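Local coordinates for ALDH21) (Physcomitrella patens subsp. patens, PDB 5MZ5), which oxidises succinic semialdehyde to succinate with NADP(+) as cofactor and belongs to the aldehyde dehydrogenase family, at residues G360-I363 with A367-G370; E372-E377 with R411-F416; G388-R391 with I396-T399. One frame throughout, in Å; residues are numbered along the deposited sequence.

Overall arrangement
The three contacts gather about helix 365-380. Interaction 1 seats the start of this helix against the loop before it, interaction 2 sets its middle on the segment after helix 409-412, and interaction 3 is the hairpin whose Arg391 and Ile396 pack on the helix. Centres of interactions 1 and 3 are about 10 Å apart, and each is about 12 Å from that of interaction 2. Glu372 OE1 and Arg391 NH1, 3.0 Å apart, form a salt bridge joining interactions 2 and 3. Glu414 of interaction 2 belongs to the NADP(+) site, unoccupied in this apo model; the Ile363 side chain comes about 4 Å from that of Trp188, another residue of that site.

Interaction 1. Residues G360-I363 with A367-G370; sequences GPMI and AAKG
Met362 and Ile363 meet Ala367 and Ala368 through torsions that leave Met362 CB and the short branch of Ile363 against the helix. In Met362, CG is anti to the carbonyl carbon (chi1 -64°), and further bends at chi2 and chi3 carry the sulfur away from the two alanines. In Ile363, CG1 is anti to the backbone N (chi1 -161°), which sends the longer branch away and places CG2 between N and the carbonyl carbon, where it faces Ala367.

The closest meeting of side chains is methyl to methyl: Ile363 CG2 lies 4.0 Å from Ala367 CB. The CA-CB bond of Met362 points at the helix, and its CB fits between the two alanines, 4.4 Å from Ala367 CB and 4.3 Å from Ala368 CB. Met362 CB also lies 4.2 Å from Ala368 N, so the helix backbone itself forms part of this surface. With only methyl groups on the helix side, the loop can approach until Met362 and Ala368 have their CA atoms 5.9 Å apart. No hydrogen bond crosses between the segments, and the contact is apolar and largely buried, Ala367 keeping part of its surface exposed.

Two backbone groups of the loop bond elsewhere: Ile363 N is hydrogen-bonded to Gln318 OE1, and Met362 pairs by backbone with Ala394. Ser364 OG is hydrogen-bonded to Ala367 N at the start of the helix. Beyond the contact, Ile363 rests on Trp188 of the NADP(+) site and on Arg216, while Met362 touches Gln318 and Pro418. The loop leading from helix 333-345 thus folds back on the first turns of helix 365-380, whose Ala368 also packs on Arg391 of strand 391-392 and on Ile396 of strand 395-402.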
ATOM      1  N   GLY A 360      -8.305 -12.113  40.793  1.00 29.74           N
ATOM      2  CA  GLY A 360      -7.622 -13.292  41.307  1.00 29.79           C
ATOM      3  C   GLY A 360      -6.385 -12.920  42.122  1.00 33.57           C
ATOM      4  O   GLY A 360      -6.146 -11.734  42.402  1.00 31.64           O
ATOM      5  N   PRO A 361      -5.550 -13.899  42.532  1.00 31.81           N
ATOM      6  CA  PRO A 361      -4.352 -13.530  43.313  1.00 31.64           C
ATOM      7  C   PRO A 361      -3.233 -12.998  42.421  1.00 35.53           C
ATOM      8  O   PRO A 361      -3.314 -13.107  41.195  1.00 35.69           O
ATOM      9  CB  PRO A 361      -3.955 -14.840  43.979  1.00 33.45           C
ATOM     10  CG  PRO A 361      -4.434 -15.908  43.024  1.00 36.99           C
ATOM     11  CD  PRO A 361      -5.643 -15.363  42.326  1.00 32.63           C
ATOM     12  N   MET A 362      -2.175 -12.443  43.028  1.00 30.64           N
ATOM     13  CA  MET A 362      -1.008 -12.015  42.263  1.00 29.50           C
ATOM     14  C   MET A 362      -0.208 -13.299  41.935  1.00 36.15           C
ATOM     15  O   MET A 362      -0.492 -14.358  42.515  1.00 35.81           O
ATOM     16  CB  MET A 362      -0.177 -10.949  43.021  1.00 30.85           C
ATOM     17  CG  MET A 362      -0.925  -9.625  43.258  1.00 33.20           C
ATOM     18  SD  MET A 362      -1.304  -8.637  41.765  1.00 36.03           S
ATOM     19  CE  MET A 362      -3.033  -9.162  41.425  1.00 33.38           C
ATOM     20  N   ILE A 363       0.737 -13.224  40.970  1.00 33.14           N
ATOM     21  CA  ILE A 363       1.512 -14.384  40.510  1.00 32.30           C
ATOM     22  C   ILE A 363       2.239 -15.110  41.663  1.00 36.52           C
ATOM     23  O   ILE A 363       2.413 -16.329  41.601  1.00 37.25           O
ATOM     24  CB  ILE A 363       2.451 -14.022  39.327  1.00 34.41           C
ATOM     25  CG1 ILE A 363       2.899 -15.284  38.527  1.00 33.86           C
ATOM     26  CG2 ILE A 363       3.653 -13.155  39.772  1.00 35.63           C
ATOM     27  CD1 ILE A 363       1.784 -16.054  37.764  1.00 35.56           C
ATOM     28  N   ALA A 367       5.365 -11.033  44.951  1.00 33.53           N
ATOM     29  CA  ALA A 367       4.851 -10.000  44.042  1.00 31.86           C
ATOM     30  C   ALA A 367       3.851  -9.122  44.824  1.00 36.05           C
ATOM     31  O   ALA A 367       3.973  -7.895  44.804  1.00 35.64           O
ATOM     32  CB  ALA A 367       4.182 -10.639  42.819  1.00 31.66           C
ATOM     33  N   ALA A 368       2.918  -9.764  45.573  1.00 33.09           N
ATOM     34  CA  ALA A 368       1.912  -9.101  46.420  1.00 33.06           C
ATOM     35  C   ALA A 368       2.562  -8.236  47.523  1.00 38.29           C
ATOM     36  O   ALA A 368       2.134  -7.096  47.711  1.00 37.66           O
ATOM     37  CB  ALA A 368       0.983 -10.132  47.041  1.00 33.84           C
ATOM     38  N   LYS A 369       3.614  -8.762  48.213  1.00 35.81           N
ATOM     39  CA  LYS A 369       4.362  -8.049  49.260  1.00 36.40           C
ATOM     40  C   LYS A 369       5.014  -6.779  48.704  1.00 40.25           C
ATOM     41  O   LYS A 369       4.976  -5.749  49.372  1.00 41.36           O
ATOM     42  CB  LYS A 369       5.426  -8.953  49.919  1.00 39.19           C
ATOM     43  CG  LYS A 369       4.876  -9.986  50.888  1.00 45.14           C
ATOM     44  CD  LYS A 369       6.003 -10.864  51.413  1.00 54.80           C
ATOM     45  CE  LYS A 369       5.511 -11.998  52.280  1.00 61.72           C
ATOM     46  NZ  LYS A 369       6.635 -12.761  52.892  1.00 60.33           N
ATOM     47  N   GLY A 370       5.566  -6.873  47.485  1.00 35.96           N
ATOM     48  CA  GLY A 370       6.187  -5.764  46.765  1.00 35.08           C
ATOM     49  C   GLY A 370       5.204  -4.642  46.489  1.00 38.83           C
ATOM     50  O   GLY A 370       5.520  -3.472  46.718  1.00 37.78           O
TER

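Interaction 2. Residues E372-E377 with R411-F416; sequences EDWVKE and RKEEIF
Trp374 reaches from the middle of its helix to the Glu413 side chain, the Glu414 carbonyl and Ile415. Its CB lies 4.1 Å from Ile415 CD1. CG sits beside the backbone N and anti to the carbonyl carbon (chi1 -74°), a turn that carries the indole out across the other segment. Along the six-membered ring, CE3 packs on Ile415 CG1 at 4.0 Å, the two side chains running alongside in opposing senses. CZ3 is next, 3.3 Å from Glu414 O, which meets the ring at its edge and near its plane. At the far end, CH2 touches Glu413 CB at 3.5 Å, with Glu413 CG also close.

The Glu413 carboxylate turns away from this contact, its plane 54° from the indole, and its OE2 accepts a 2.8 Å salt-bridging hydrogen bond from Lys412 NZ on the anti lone pair. Replacing Trp374 by an alanine is likely to open a gap beside Ile415 and Glu413 CB and to remove the ring edge that meets Glu414 O.

The 413-415 backbone has a second holder in Gln324, whose side-chain amide is hydrogen-bonded to Glu413 O and Ile415 N, on either side of Glu414. The CA-CB bond of Glu414 leads away from the helix, and its OE2 is hydrogen-bonded to Gly288 N. Helix 365-380 therefore lies over the turn leaving helix 409-412, with Trp374 also touching Asn409, while Val375 packs on Ile401 of strand 395-402 and Val419 of strand 419-425.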
ATOM      1  N   GLU A 372       2.222  -4.166  48.109  1.00 33.92           N
ATOM      2  CA  GLU A 372       1.860  -3.708  49.451  1.00 34.62           C
ATOM      3  C   GLU A 372       2.898  -2.684  49.990  1.00 38.27           C
ATOM      4  O   GLU A 372       2.504  -1.667  50.573  1.00 36.82           O
ATOM      5  CB  GLU A 372       1.751  -4.920  50.402  1.00 36.43           C
ATOM      6  CG  GLU A 372       1.176  -4.591  51.773  1.00 44.18           C
ATOM      7  CD  GLU A 372       1.382  -5.638  52.850  1.00 65.58           C
ATOM      8  OE1 GLU A 372       2.177  -6.583  52.641  1.00 57.26           O
ATOM      9  OE2 GLU A 372       0.748  -5.505  53.920  1.00 64.53           O
ATOM     10  N   ASP A 373       4.211  -2.952  49.774  1.00 35.23           N
ATOM     11  CA  ASP A 373       5.293  -2.059  50.203  1.00 35.88           C
ATOM     12  C   ASP A 373       5.189  -0.710  49.486  1.00 38.13           C
ATOM     13  O   ASP A 373       5.312   0.339  50.122  1.00 35.85           O
ATOM     14  CB  ASP A 373       6.681  -2.684  49.923  1.00 38.15           C
ATOM     15  CG  ASP A 373       7.073  -3.900  50.741  1.00 52.86           C
ATOM     16  OD1 ASP A 373       6.464  -4.120  51.823  1.00 54.55           O
ATOM     17  OD2 ASP A 373       7.996  -4.637  50.303  1.00 59.24           O
ATOM     18  N   TRP A 374       4.960  -0.744  48.155  1.00 35.76           N
ATOM     19  CA  TRP A 374       4.826   0.465  47.345  1.00 36.07           C
ATOM     20  C   TRP A 374       3.590   1.262  47.717  1.00 38.35           C
ATOM     21  O   TRP A 374       3.652   2.485  47.704  1.00 38.36           O
ATOM     22  CB  TRP A 374       4.905   0.158  45.844  1.00 34.94           C
ATOM     23  CG  TRP A 374       6.297  -0.158  45.375  1.00 36.65           C
ATOM     24  CD1 TRP A 374       7.405  -0.367  46.150  1.00 39.95           C
ATOM     25  CD2 TRP A 374       6.724  -0.308  44.018  1.00 36.47           C
ATOM     26  NE1 TRP A 374       8.494  -0.639  45.358  1.00 39.22           N
ATOM     27  CE2 TRP A 374       8.105  -0.614  44.043  1.00 40.25           C
ATOM     28  CE3 TRP A 374       6.066  -0.241  42.771  1.00 37.46           C
ATOM     29  CZ2 TRP A 374       8.852  -0.798  42.875  1.00 39.07           C
ATOM     30  CZ3 TRP A 374       6.805  -0.446  41.618  1.00 38.28           C
ATOM     31  CH2 TRP A 374       8.175  -0.742  41.677  1.00 39.04           C
ATOM     32  N   VAL A 375       2.493   0.584  48.111  1.00 33.97           N
ATOM     33  CA  VAL A 375       1.266   1.251  48.567  1.00 33.72           C
ATOM     34  C   VAL A 375       1.562   1.996  49.891  1.00 39.81           C
ATOM     35  O   VAL A 375       1.229   3.184  50.010  1.00 40.50           O
ATOM     36  CB  VAL A 375       0.058   0.270  48.659  1.00 37.20           C
ATOM     37  CG1 VAL A 375      -1.103   0.860  49.460  1.00 37.24           C
ATOM     38  CG2 VAL A 375      -0.409  -0.171  47.271  1.00 36.22           C
ATOM     39  N   LYS A 376       2.206   1.305  50.866  1.00 36.34           N
ATOM     40  CA  LYS A 376       2.568   1.895  52.159  1.00 37.34           C
ATOM     41  C   LYS A 376       3.520   3.086  51.966  1.00 41.15           C
ATOM     42  O   LYS A 376       3.307   4.141  52.560  1.00 41.62           O
ATOM     43  CB  LYS A 376       3.175   0.849  53.118  1.00 39.94           C
ATOM     44  CG  LYS A 376       2.164  -0.161  53.654  1.00 52.38           C
ATOM     45  CD  LYS A 376       2.705  -0.923  54.842  1.00 63.99           C
ATOM     46  CE  LYS A 376       2.376  -2.395  54.839  1.00 79.31           C
ATOM     47  NZ  LYS A 376       3.414  -3.185  54.109  1.00 86.50           N
ATOM     48  N   GLU A 377       4.519   2.935  51.082  1.00 36.41           N
ATOM     49  CA  GLU A 377       5.471   3.995  50.764  1.00 36.91           C
ATOM     50  C   GLU A 377       4.755   5.219  50.154  1.00 42.52           C
ATOM     51  O   GLU A 377       5.074   6.346  50.530  1.00 42.96           O
ATOM     52  CB  GLU A 377       6.564   3.466  49.830  1.00 38.03           C
ATOM     53  CG  GLU A 377       7.670   4.461  49.509  1.00 55.75           C
ATOM     54  CD  GLU A 377       8.241   4.381  48.104  1.00 88.84           C
ATOM     55  OE1 GLU A 377       8.121   3.310  47.466  1.00 96.08           O
ATOM     56  OE2 GLU A 377       8.833   5.387  47.649  1.00 86.90           O
ATOM     57  N   ARG A 411       4.406   5.803  41.746  1.00 34.25           N
ATOM     58  CA  ARG A 411       4.225   6.790  40.683  1.00 33.94           C
ATOM     59  C   ARG A 411       5.283   6.677  39.564  1.00 38.23           C
ATOM     60  O   ARG A 411       4.942   6.744  38.383  1.00 37.86           O
ATOM     61  CB  ARG A 411       4.149   8.221  41.279  1.00 31.86           C
ATOM     62  CG  ARG A 411       4.098   9.384  40.261  1.00 32.28           C
ATOM     63  CD  ARG A 411       2.987   9.277  39.208  1.00 29.47           C
ATOM     64  NE  ARG A 411       3.040  10.378  38.239  1.00 35.93           N
ATOM     65  CZ  ARG A 411       3.832  10.416  37.169  1.00 45.58           C
ATOM     66  NH1 ARG A 411       4.630   9.397  36.888  1.00 30.00           N
ATOM     67  NH2 ARG A 411       3.825  11.473  36.370  1.00 33.45           N
ATOM     68  N   LYS A 412       6.547   6.492  39.942  1.00 35.38           N
ATOM     69  CA  LYS A 412       7.705   6.421  39.053  1.00 34.66           C
ATOM     70  C   LYS A 412       7.806   5.105  38.258  1.00 39.56           C
ATOM     71  O   LYS A 412       8.181   5.123  37.078  1.00 38.72           O
ATOM     72  CB  LYS A 412       8.971   6.679  39.897  1.00 37.17           C
ATOM     73  CG  LYS A 412      10.313   6.685  39.163  1.00 51.72           C
ATOM     74  CD  LYS A 412      11.466   7.245  40.032  1.00 63.84           C
ATOM     75  CE  LYS A 412      11.625   6.658  41.431  1.00 81.25           C
ATOM     76  NZ  LYS A 412      12.075   5.238  41.419  1.00 89.85           N
ATOM     77  N   GLU A 413       7.495   3.971  38.903  1.00 34.92           N
ATOM     78  CA  GLU A 413       7.655   2.647  38.298  1.00 32.79           C
ATOM     79  C   GLU A 413       6.340   1.953  37.984  1.00 36.91           C
ATOM     80  O   GLU A 413       5.287   2.337  38.495  1.00 36.71           O
ATOM     81  CB  GLU A 413       8.481   1.726  39.235  1.00 33.83           C
ATOM     82  CG  GLU A 413       9.751   2.320  39.823  1.00 42.11           C
ATOM     83  CD  GLU A 413      10.843   2.699  38.842  1.00 65.63           C
ATOM     84  OE1 GLU A 413      10.899   2.116  37.735  1.00 54.86           O
ATOM     85  OE2 GLU A 413      11.662   3.576  39.196  1.00 73.45           O
ATOM     86  N   GLU A 414       6.433   0.878  37.185  1.00 32.40           N
ATOM     87  CA  GLU A 414       5.328  -0.001  36.840  1.00 31.84           C
ATOM     88  C   GLU A 414       4.992  -0.797  38.101  1.00 37.06           C
ATOM     89  O   GLU A 414       5.849  -1.507  38.631  1.00 37.29           O
ATOM     90  CB  GLU A 414       5.751  -0.952  35.702  1.00 31.96           C
ATOM     91  CG  GLU A 414       4.666  -1.950  35.296  1.00 32.43           C
ATOM     92  CD  GLU A 414       5.013  -2.752  34.059  1.00 37.68           C
ATOM     93  OE1 GLU A 414       6.117  -3.333  34.032  1.00 38.64           O
ATOM     94  OE2 GLU A 414       4.186  -2.810  33.120  1.00 30.81           O
ATOM     95  N   ILE A 415       3.770  -0.640  38.612  1.00 34.41           N
ATOM     96  CA  ILE A 415       3.356  -1.346  39.819  1.00 34.15           C
ATOM     97  C   ILE A 415       2.958  -2.819  39.479  1.00 35.16           C
ATOM     98  O   ILE A 415       3.246  -3.715  40.265  1.00 32.41           O
ATOM     99  CB  ILE A 415       2.288  -0.538  40.617  1.00 38.40           C
ATOM    100  CG1 ILE A 415       2.164  -1.037  42.067  1.00 40.12           C
ATOM    101  CG2 ILE A 415       0.929  -0.497  39.916  1.00 40.51           C
ATOM    102  CD1 ILE A 415       1.849   0.122  43.144  1.00 51.52           C
ATOM    103  N   PHE A 416       2.339  -3.060  38.292  1.00 32.31           N
ATOM    104  CA  PHE A 416       1.905  -4.400  37.850  1.00 32.69           C
ATOM    105  C   PHE A 416       1.017  -5.087  38.944  1.00 37.08           C
ATOM    106  O   PHE A 416       1.232  -6.243  39.322  1.00 36.97           O
ATOM    107  CB  PHE A 416       3.142  -5.249  37.453  1.00 34.37           C
ATOM    108  CG  PHE A 416       3.005  -6.060  36.193  1.00 35.85           C
ATOM    109  CD1 PHE A 416       2.986  -5.439  34.945  1.00 38.28           C
ATOM    110  CD2 PHE A 416       2.949  -7.454  36.244  1.00 38.58           C
ATOM    111  CE1 PHE A 416       2.902  -6.196  33.769  1.00 38.89           C
ATOM    112  CE2 PHE A 416       2.852  -8.211  35.063  1.00 40.75           C
ATOM    113  CZ  PHE A 416       2.828  -7.575  33.839  1.00 38.38           C
TER

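Interaction 3. Residues G388-R391 with I396-T399; sequences GGNR and IEPT
Asn390 and Glu397 provide the straightest hydrogen bond between these segments: Glu397 N donates to Asn390 O over 3.1 Å, at 172° at the hydrogen and with the donor almost in line with the carbonyl. Two weak bonds use side-chain acceptors instead. Gly389 N reaches Thr399 OG1 at 2.8 Å but is strongly bent (126°), and Asn390 N reaches Glu397 OE2 at 3.4 Å. With OG1 beside its backbone N (chi1 -51°), Thr399 also donates to Glu397 O at 2.7 Å, from above the carbonyl plane. Its hydroxyl thus links its own segment to the facing one, donating one bond and accepting one weak one.

A CA-H...O contact joins Gly388 CA to Pro398 O, 3.5 Å apart. It depends on the absence of a side chain, because a CB on Gly388 would collide with that same oxygen; the positive phi of Gly388 also suits glycine, and at Gly389 a CB would be jammed against the carbonyl O of Gly388.

The apolar contact lies at the other end, where Ile396 CD1 rests against Arg391 CB and CG, each 3.7 Å away. From there the arginine bends off at chi3, and its NE is hydrogen-bonded to Gly393 O. Ile396 also packs on Ala368 and Ile371 of helix 365-380.

Arg391 and Ile396 form an antiparallel non-hydrogen-bonded pair close to the turn of a short beta-hairpin. Toward Gly388 the regular pairing gives way to side-chain bonds, before strand 384-387 rejoins strand 395-402 in the mixed sheet of this aldehyde dehydrogenase.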
ATOM      1  N   GLY A 388      -8.843  -0.041  49.660  1.00 37.22           N
ATOM      2  CA  GLY A 388      -7.918  -1.166  49.549  1.00 37.11           C
ATOM      3  C   GLY A 388      -6.580  -0.976  50.227  1.00 40.74           C
ATOM      4  O   GLY A 388      -6.501  -0.368  51.298  1.00 40.52           O
ATOM      5  N   GLY A 389      -5.535  -1.516  49.604  1.00 36.85           N
ATOM      6  CA  GLY A 389      -4.168  -1.432  50.120  1.00 36.95           C
ATOM      7  C   GLY A 389      -3.737  -2.551  51.057  1.00 41.12           C
ATOM      8  O   GLY A 389      -2.589  -2.555  51.515  1.00 42.17           O
ATOM      9  N   ASN A 390      -4.642  -3.503  51.363  1.00 36.99           N
ATOM     10  CA  ASN A 390      -4.321  -4.623  52.250  1.00 37.59           C
ATOM     11  C   ASN A 390      -3.958  -5.894  51.484  1.00 43.21           C
ATOM     12  O   ASN A 390      -4.493  -6.150  50.394  1.00 42.91           O
ATOM     13  CB  ASN A 390      -5.439  -4.902  53.257  1.00 36.82           C
ATOM     14  CG  ASN A 390      -5.773  -3.735  54.170  1.00 55.28           C
ATOM     15  OD1 ASN A 390      -6.916  -3.299  54.256  1.00 54.45           O
ATOM     16  ND2 ASN A 390      -4.801  -3.215  54.891  1.00 45.21           N
ATOM     17  N   ARG A 391      -3.026  -6.671  52.058  1.00 39.20           N
ATOM     18  CA  ARG A 391      -2.552  -7.930  51.496  1.00 38.47           C
ATOM     19  C   ARG A 391      -3.074  -9.100  52.335  1.00 44.54           C
ATOM     20  O   ARG A 391      -3.113  -9.027  53.564  1.00 46.29           O
ATOM     21  CB  ARG A 391      -1.016  -7.945  51.409  1.00 34.90           C
ATOM     22  CG  ARG A 391      -0.428  -9.083  50.583  1.00 33.29           C
ATOM     23  CD  ARG A 391       1.037  -9.267  50.908  1.00 48.52           C
ATOM     24  NE  ARG A 391       1.268 -10.507  51.651  1.00 54.69           N
ATOM     25  CZ  ARG A 391       1.877 -10.582  52.825  1.00 71.95           C
ATOM     26  NH1 ARG A 391       2.343  -9.488  53.411  1.00 64.12           N
ATOM     27  NH2 ARG A 391       2.039 -11.753  53.419  1.00 71.12           N
ATOM     28  N   ILE A 396      -4.009  -8.886  46.751  1.00 37.35           N
ATOM     29  CA  ILE A 396      -3.910  -7.451  47.005  1.00 37.09           C
ATOM     30  C   ILE A 396      -5.286  -6.910  46.694  1.00 38.83           C
ATOM     31  O   ILE A 396      -5.808  -7.137  45.595  1.00 39.20           O
ATOM     32  CB  ILE A 396      -2.796  -6.733  46.157  1.00 40.39           C
ATOM     33  CG1 ILE A 396      -1.378  -7.076  46.660  1.00 42.14           C
ATOM     34  CG2 ILE A 396      -2.983  -5.201  46.125  1.00 41.16           C
ATOM     35  CD1 ILE A 396      -0.948  -6.361  48.057  1.00 52.44           C
ATOM     36  N   GLU A 397      -5.875  -6.195  47.651  1.00 35.08           N
ATOM     37  CA  GLU A 397      -7.180  -5.555  47.474  1.00 34.48           C
ATOM     38  C   GLU A 397      -7.103  -4.517  46.338  1.00 35.32           C
ATOM     39  O   GLU A 397      -6.055  -3.871  46.188  1.00 33.63           O
ATOM     40  CB  GLU A 397      -7.599  -4.843  48.760  1.00 36.03           C
ATOM     41  CG  GLU A 397      -8.125  -5.777  49.822  1.00 42.54           C
ATOM     42  CD  GLU A 397      -8.468  -5.109  51.139  1.00 56.65           C
ATOM     43  OE1 GLU A 397      -9.226  -5.724  51.923  1.00 58.37           O
ATOM     44  OE2 GLU A 397      -7.980  -3.984  51.397  1.00 46.87           O
ATOM     45  N   PRO A 398      -8.172  -4.343  45.520  1.00 31.17           N
ATOM     46  CA  PRO A 398      -8.122  -3.274  44.492  1.00 29.59           C
ATOM     47  C   PRO A 398      -7.973  -1.932  45.231  1.00 33.59           C
ATOM     48  O   PRO A 398      -8.710  -1.640  46.178  1.00 32.25           O
ATOM     49  CB  PRO A 398      -9.442  -3.429  43.729  1.00 30.85           C
ATOM     50  CG  PRO A 398     -10.323  -4.206  44.619  1.00 35.91           C
ATOM     51  CD  PRO A 398      -9.495  -5.001  45.578  1.00 31.51           C
ATOM     52  N   THR A 399      -6.904  -1.206  44.900  1.00 31.52           N
ATOM     53  CA  THR A 399      -6.486   0.006  45.589  1.00 31.62           C
ATOM     54  C   THR A 399      -6.560   1.245  44.718  1.00 35.11           C
ATOM     55  O   THR A 399      -6.248   1.186  43.535  1.00 34.36           O
ATOM     56  CB  THR A 399      -5.043  -0.211  46.104  1.00 37.31           C
ATOM     57  OG1 THR A 399      -4.963  -1.440  46.826  1.00 37.69           O
ATOM     58  CG2 THR A 399      -4.530   0.929  46.968  1.00 35.50           C
TER